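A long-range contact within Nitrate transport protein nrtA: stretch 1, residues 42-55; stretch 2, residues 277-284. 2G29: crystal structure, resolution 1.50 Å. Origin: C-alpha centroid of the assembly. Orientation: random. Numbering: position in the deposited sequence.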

ATOM      1  N   LEU A  42       6.775   6.453   3.687  1.00  9.80           N
ATOM      2  CA  LEU A  42       6.504   6.104   2.295  1.00  9.87           C
ATOM      3  C   LEU A  42       5.731   7.240   1.641  1.00  9.84           C
ATOM      4  O   LEU A  42       4.857   7.828   2.282  1.00 11.94           O
ATOM      5  CB  LEU A  42       5.629   4.851   2.251  1.00 10.43           C
ATOM      6  CG  LEU A  42       6.309   3.625   2.845  1.00 10.43           C
ATOM      7  CD1 LEU A  42       5.252   2.617   3.265  1.00 11.34           C
ATOM      8  CD2 LEU A  42       7.280   3.033   1.850  1.00  9.86           C
ATOM      9  N   THR A  43       6.000   7.497   0.363  1.00 10.36           N
ATOM     10  CA  THR A  43       5.322   8.574  -0.338  1.00 11.33           C
ATOM     11  C   THR A  43       3.810   8.436  -0.281  1.00 11.79           C
ATOM     12  O   THR A  43       3.108   9.453  -0.219  1.00 12.41           O
ATOM     13  CB  THR A  43       5.783   8.640  -1.775  1.00 11.65           C
ATOM     14  OG1 THR A  43       7.208   8.617  -1.781  1.00 12.98           O
ATOM     15  CG2 THR A  43       5.318   9.966  -2.422  1.00 10.49           C
ATOM     16  N   ASP A  44       3.282   7.210  -0.276  1.00 11.07           N
ATOM     17  CA  ASP A  44       1.834   7.065  -0.233  1.00 10.66           C
ATOM     18  C   ASP A  44       1.178   7.382   1.125  1.00 10.58           C
ATOM     19  O   ASP A  44      -0.043   7.277   1.276  1.00 11.27           O
ATOM     20  CB  ASP A  44       1.372   5.704  -0.786  1.00 10.31           C
ATOM     21  CG  ASP A  44       2.121   4.525  -0.205  1.00 11.64           C
ATOM     22  OD1 ASP A  44       2.492   4.541   0.968  1.00 10.49           O
ATOM     23  OD2 ASP A  44       2.269   3.548  -0.965  1.00 11.49           O
ATOM     24  N   ALA A  45       1.976   7.829   2.090  1.00 10.42           N
ATOM     25  CA  ALA A  45       1.454   8.336   3.360  1.00 10.77           C
ATOM     26  C   ALA A  45       1.214   9.844   3.199  1.00 11.23           C
ATOM     27  O   ALA A  45       0.674  10.476   4.091  1.00 12.72           O
ATOM     28  CB  ALA A  45       2.474   8.115   4.474  1.00 12.41           C
ATOM     29  N   ALA A  46       1.627  10.401   2.049  1.00 11.91           N
ATOM     30  CA  ALA A  46       1.503  11.859   1.845  1.00 12.55           C
ATOM     31  C   ALA A  46       0.169  12.484   2.227  1.00 13.29           C
ATOM     32  O   ALA A  46       0.148  13.510   2.878  1.00 14.44           O
ATOM     33  CB  ALA A  46       1.846  12.253   0.407  1.00 13.66           C
ATOM     34  N   PRO A  47      -0.948  11.882   1.838  1.00 12.45           N
ATOM     35  CA  PRO A  47      -2.232  12.498   2.206  1.00 14.15           C
ATOM     36  C   PRO A  47      -2.396  12.718   3.708  1.00 13.66           C
ATOM     37  O   PRO A  47      -2.938  13.741   4.131  1.00 15.00           O
ATOM     38  CB  PRO A  47      -3.268  11.525   1.631  1.00 13.61           C
ATOM     39  CG  PRO A  47      -2.534  10.254   1.426  1.00 20.53           C
ATOM     40  CD  PRO A  47      -1.128  10.663   1.033  1.00 14.96           C
ATOM     41  N   LEU A  48      -1.942  11.778   4.539  1.00 13.38           N
ATOM     42  CA  LEU A  48      -2.093  11.948   5.976  1.00 13.69           C
ATOM     43  C   LEU A  48      -1.181  13.052   6.533  1.00 14.62           C
ATOM     44  O   LEU A  48      -1.574  13.786   7.459  1.00 14.25           O
ATOM     45  CB  LEU A  48      -1.809  10.647   6.736  1.00 15.00           C
ATOM     46  CG  LEU A  48      -2.766   9.483   6.475  1.00 16.83           C
ATOM     47  CD1 LEU A  48      -2.598   8.486   7.606  1.00 16.30           C
ATOM     48  CD2 LEU A  48      -4.217   9.949   6.405  1.00 17.73           C
ATOM     49  N   ILE A  49       0.011  13.178   5.954  1.00 13.74           N
ATOM     50  CA  ILE A  49       0.999  14.175   6.380  1.00 13.94           C
ATOM     51  C   ILE A  49       0.580  15.557   5.898  1.00 15.41           C
ATOM     52  O   ILE A  49       0.581  16.511   6.689  1.00 15.93           O
ATOM     53  CB  ILE A  49       2.390  13.768   5.840  1.00 14.39           C
ATOM     54  CG1 ILE A  49       2.917  12.563   6.646  1.00 18.20           C
ATOM     55  CG2 ILE A  49       3.369  14.929   5.978  1.00 15.97           C
ATOM     56  CD1 ILE A  49       2.042  11.354   6.700  1.00 23.52           C
ATOM     57  N   ILE A  50       0.203  15.650   4.629  1.00 15.33           N
ATOM     58  CA  ILE A  50      -0.249  16.935   4.042  1.00 15.25           C
ATOM     59  C   ILE A  50      -1.522  17.405   4.761  1.00 15.89           C
ATOM     60  O   ILE A  50      -1.738  18.615   4.949  1.00 15.43           O
ATOM     61  CB  ILE A  50      -0.491  16.786   2.517  1.00 16.23           C
ATOM     62  CG1 ILE A  50       0.843  16.860   1.773  1.00 18.07           C
ATOM     63  CG2 ILE A  50      -1.390  17.906   1.968  1.00 15.21           C
ATOM     64  CD1 ILE A  50       1.633  18.082   2.044  1.00 22.56           C
ATOM     65  N   ALA A  51      -2.380  16.494   5.178  1.00 14.39           N
ATOM     66  CA  ALA A  51      -3.579  16.936   5.898  1.00 15.27           C
ATOM     67  C   ALA A  51      -3.176  17.710   7.162  1.00 15.98           C
ATOM     68  O   ALA A  51      -3.898  18.604   7.599  1.00 17.65           O
ATOM     69  CB  ALA A  51      -4.455  15.756   6.262  1.00 16.19           C
ATOM     70  N   LYS A  52      -2.044  17.366   7.762  1.00 15.05           N
ATOM     71  CA  LYS A  52      -1.571  18.096   8.943  1.00 17.09           C
ATOM     72  C   LYS A  52      -0.830  19.363   8.474  1.00 18.26           C
ATOM     73  O   LYS A  52      -1.199  20.477   8.849  1.00 18.52           O
ATOM     74  CB  LYS A  52      -0.618  17.223   9.784  1.00 17.73           C
ATOM     75  CG  LYS A  52      -0.133  17.885  11.090  1.00 19.16           C
ATOM     76  CD  LYS A  52      -1.288  18.060  12.062  1.00 21.62           C
ATOM     77  CE  LYS A  52      -0.815  18.579  13.405  1.00 22.05           C
ATOM     78  NZ  LYS A  52      -1.957  18.643  14.379  1.00 22.83           N
ATOM     79  N   GLU A  53       0.190  19.201   7.636  1.00 18.57           N
ATOM     80  CA  GLU A  53       0.990  20.346   7.185  1.00 19.29           C
ATOM     81  C   GLU A  53       0.242  21.476   6.483  1.00 20.56           C
ATOM     82  O   GLU A  53       0.621  22.647   6.626  1.00 21.92           O
ATOM     83  CB  GLU A  53       2.115  19.861   6.265  1.00 20.62           C
ATOM     84  CG  GLU A  53       3.262  19.153   6.982  1.00 23.33           C
ATOM     85  CD  GLU A  53       4.293  20.117   7.579  1.00 25.28           C
ATOM     86  OE1 GLU A  53       5.246  19.638   8.208  1.00 24.49           O
ATOM     87  OE2 GLU A  53       4.155  21.346   7.414  1.00 28.73           O
ATOM     88  N   LYS A  54      -0.800  21.142   5.724  1.00 20.48           N
ATOM     89  CA  LYS A  54      -1.541  22.163   4.986  1.00 20.96           C
ATOM     90  C   LYS A  54      -2.840  22.538   5.669  1.00 20.88           C
ATOM     91  O   LYS A  54      -3.697  23.195   5.062  1.00 22.54           O
ATOM     92  CB  LYS A  54      -1.796  21.738   3.534  1.00 20.77           C
ATOM     93  CG  LYS A  54      -0.536  21.371   2.752  1.00 23.02           C
ATOM     94  CD  LYS A  54       0.484  22.494   2.699  1.00 26.65           C
ATOM     95  CE  LYS A  54      -0.055  23.671   1.906  1.00 25.70           C
ATOM     96  NZ  LYS A  54       0.929  24.811   1.747  1.00 27.75           N
ATOM     97  N   GLY A  55      -2.976  22.109   6.923  1.00 19.68           N
ATOM     98  CA  GLY A  55      -4.127  22.449   7.756  1.00 20.99           C
ATOM     99  C   GLY A  55      -5.485  21.846   7.427  1.00 20.19           C
ATOM    100  O   GLY A  55      -6.520  22.362   7.853  1.00 21.89           O
ATOM    101  N   GLU A 277       6.141  19.262  -6.253  1.00 16.24           N
ATOM    102  CA  GLU A 277       7.405  19.758  -5.723  1.00 17.35           C
ATOM    103  C   GLU A 277       7.273  20.054  -4.229  1.00 16.76           C
ATOM    104  O   GLU A 277       8.063  19.592  -3.389  1.00 15.34           O
ATOM    105  CB  GLU A 277       7.807  21.016  -6.501  1.00 20.21           C
ATOM    106  CG  GLU A 277       7.961  20.774  -7.998  1.00 28.42           C
ATOM    107  CD  GLU A 277       7.842  22.027  -8.840  1.00 31.29           C
ATOM    108  OE1 GLU A 277       6.741  22.649  -8.881  1.00 34.60           O
ATOM    109  OE2 GLU A 277       8.857  22.395  -9.479  1.00 35.46           O
ATOM    110  N   GLU A 278       6.262  20.846  -3.884  1.00 16.18           N
ATOM    111  CA  GLU A 278       6.034  21.190  -2.507  1.00 16.67           C
ATOM    112  C   GLU A 278       5.771  19.949  -1.654  1.00 15.25           C
ATOM    113  O   GLU A 278       6.298  19.838  -0.552  1.00 16.32           O
ATOM    114  CB  GLU A 278       4.874  22.182  -2.392  1.00 17.05           C
ATOM    115  CG  GLU A 278       4.789  22.764  -1.010  1.00 16.90           C
ATOM    116  CD  GLU A 278       3.575  23.682  -0.795  1.00 16.43           C
ATOM    117  OE1 GLU A 278       2.914  24.059  -1.777  1.00 20.61           O
ATOM    118  OE2 GLU A 278       3.326  24.002   0.372  1.00 21.41           O
ATOM    119  N   MET A 279       4.984  19.013  -2.172  1.00 15.26           N
ATOM    120  CA  MET A 279       4.702  17.786  -1.426  1.00 15.62           C
ATOM    121  C   MET A 279       5.998  17.083  -1.051  1.00 14.62           C
ATOM    122  O   MET A 279       6.197  16.710   0.085  1.00 13.51           O
ATOM    123  CB  MET A 279       3.849  16.851  -2.280  1.00 15.64           C
ATOM    124  CG  MET A 279       3.442  15.584  -1.551  1.00 13.62           C
ATOM    125  SD  MET A 279       2.517  14.447  -2.574  1.00 16.14           S
ATOM    126  CE  MET A 279       3.862  13.694  -3.491  1.00 15.73           C
ATOM    127  N   CYS A 280       6.875  16.916  -2.025  1.00 13.92           N
ATOM    128  CA  CYS A 280       8.122  16.229  -1.798  1.00 13.17           C
ATOM    129  C   CYS A 280       9.081  17.009  -0.903  1.00 14.04           C
ATOM    130  O   CYS A 280       9.865  16.406  -0.158  1.00 14.53           O
ATOM    131  CB  CYS A 280       8.752  15.858  -3.135  1.00 14.28           C
ATOM    132  SG  CYS A 280       7.764  14.563  -4.004  1.00 15.00           S
ATOM    133  N   GLN A 281       9.060  18.340  -0.977  1.00 14.23           N
ATOM    134  CA  GLN A 281       9.914  19.108  -0.048  1.00 15.50           C
ATOM    135  C   GLN A 281       9.467  18.835   1.391  1.00 13.52           C
ATOM    136  O   GLN A 281      10.281  18.677   2.297  1.00 14.87           O
ATOM    137  CB  GLN A 281       9.792  20.603  -0.279  1.00 16.23           C
ATOM    138  CG  GLN A 281      10.351  21.066  -1.592  1.00 17.77           C
ATOM    139  CD  GLN A 281      10.120  22.559  -1.755  1.00 21.41           C
ATOM    140  OE1 GLN A 281       9.031  23.054  -1.467  1.00 20.82           O
ATOM    141  NE2 GLN A 281      11.144  23.281  -2.201  1.00 22.56           N
ATOM    142  N   ILE A 282       8.149  18.791   1.591  1.00 14.58           N
ATOM    143  CA  ILE A 282       7.580  18.519   2.896  1.00 14.49           C
ATOM    144  C   ILE A 282       7.950  17.112   3.350  1.00 13.74           C
ATOM    145  O   ILE A 282       8.471  16.943   4.445  1.00 15.17           O
ATOM    146  CB  ILE A 282       6.041  18.680   2.866  1.00 15.22           C
ATOM    147  CG1 ILE A 282       5.659  20.157   2.666  1.00 16.30           C
ATOM    148  CG2 ILE A 282       5.430  18.215   4.188  1.00 14.67           C
ATOM    149  CD1 ILE A 282       4.155  20.374   2.354  1.00 18.39           C
ATOM    150  N   LEU A 283       7.734  16.112   2.491  1.00 14.44           N
ATOM    151  CA  LEU A 283       8.059  14.747   2.897  1.00 13.86           C
ATOM    152  C   LEU A 283       9.549  14.550   3.204  1.00 14.32           C
ATOM    153  O   LEU A 283       9.927  13.759   4.070  1.00 13.56           O
ATOM    154  CB  LEU A 283       7.635  13.769   1.801  1.00 14.19           C
ATOM    155  CG  LEU A 283       6.132  13.807   1.466  1.00 15.38           C
ATOM    156  CD1 LEU A 283       5.818  12.840   0.343  1.00 15.37           C
ATOM    157  CD2 LEU A 283       5.295  13.496   2.721  1.00 14.68           C
ATOM    158  N   SER A 284      10.399  15.284   2.493  1.00 13.95           N
ATOM    159  CA  SER A 284      11.831  15.148   2.658  1.00 14.94           C
ATOM    160  C   SER A 284      12.390  15.609   4.005  1.00 15.03           C
ATOM    161  O   SER A 284      13.406  15.106   4.461  1.00 15.14           O
ATOM    162  CB  SER A 284      12.528  15.904   1.506  1.00 15.45           C
ATOM    163  OG  SER A 284      13.939  15.883   1.658  1.00 20.12           O
TER
HETATM  164  O   HOH W   1       1.245  25.841  -1.263  1.00 27.58           O

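Two helices cross here at a right angle, one running through Ile-49 and Ile-50, the other, which begins earlier in the chain, through Met-279 and Ile-282. Their axes are 10.7 Å apart at closest approach, and the contact is built largely on two neighbouring residues of the second helix, Ile-282 and Leu-283. Each loses more than 70 Å² to the other stretch, together about a third of the 437 Å² buried in all. Both point their CA-to-CB bonds toward the first stretch, and they divide its length between them.

Ile-282 serves the C-terminal half. Its CD1 lies 3.4 Å from CD1 of Ile-50, a tight methyl-to-methyl approach. The CA-to-CB bond of Ile-50 points sideways, and its m, m rotamer carries the end of the side chain nearer to the second helix. CG2 of Ile-282 sits 3.7 Å from CG of Glu-53, so the aliphatic part of a charged side chain is used as packing surface while Glu-53 OE1 is hydrogen-bonded elsewhere in the structure.

Leu-283 serves the N-terminal half. Its CD1 reaches both CB of Ala-46 and CG2 of Thr-43, each at 4.0 Å, and its CD2 lies 4.0 Å from CG2 of Ile-49. The same CG2 of Ile-49 is 4.3 Å from CG2 of Ile-282, which makes Ile-49 the residue shared by the two. Thr-43 belongs to a short 3-10 segment before the helix, so the packing begins ahead of the helix proper.

Met-279, one turn before Leu-283 and joined to it by the backbone hydrogen bond from Leu-283 N to Met-279 O (2.9 Å), is the next largest contributor. Its CA-to-CB bond points sideways, but chi1 and chi2 are both t and the extended chain brings SD to 3.8 Å from CB of Ala-46. The CA atoms of Ala-46 and Leu-283 are 7.2 Å apart, and those of Ile-50 and Met-279 7.4 Å; at the first of these pairs the lone methyl of Ala-46 touches two side chains.

Charge closes the more exposed end. Lys-54, the first residue to leave helical phi/psi, donates from NZ to OE2 of Glu-278 at 2.9 Å in a salt bridge. Water 1 spans the same pair, accepting from Lys-54 NZ at 3.2 Å and donating to Glu-278 OE1 at 2.5 Å, so both carboxylate oxygens are engaged. Lys-54 also lays CD 4.3 Å from CD1 of Ile-282. The rule to read here is apolar packing in the buried part, with long charged side chains completing the edge.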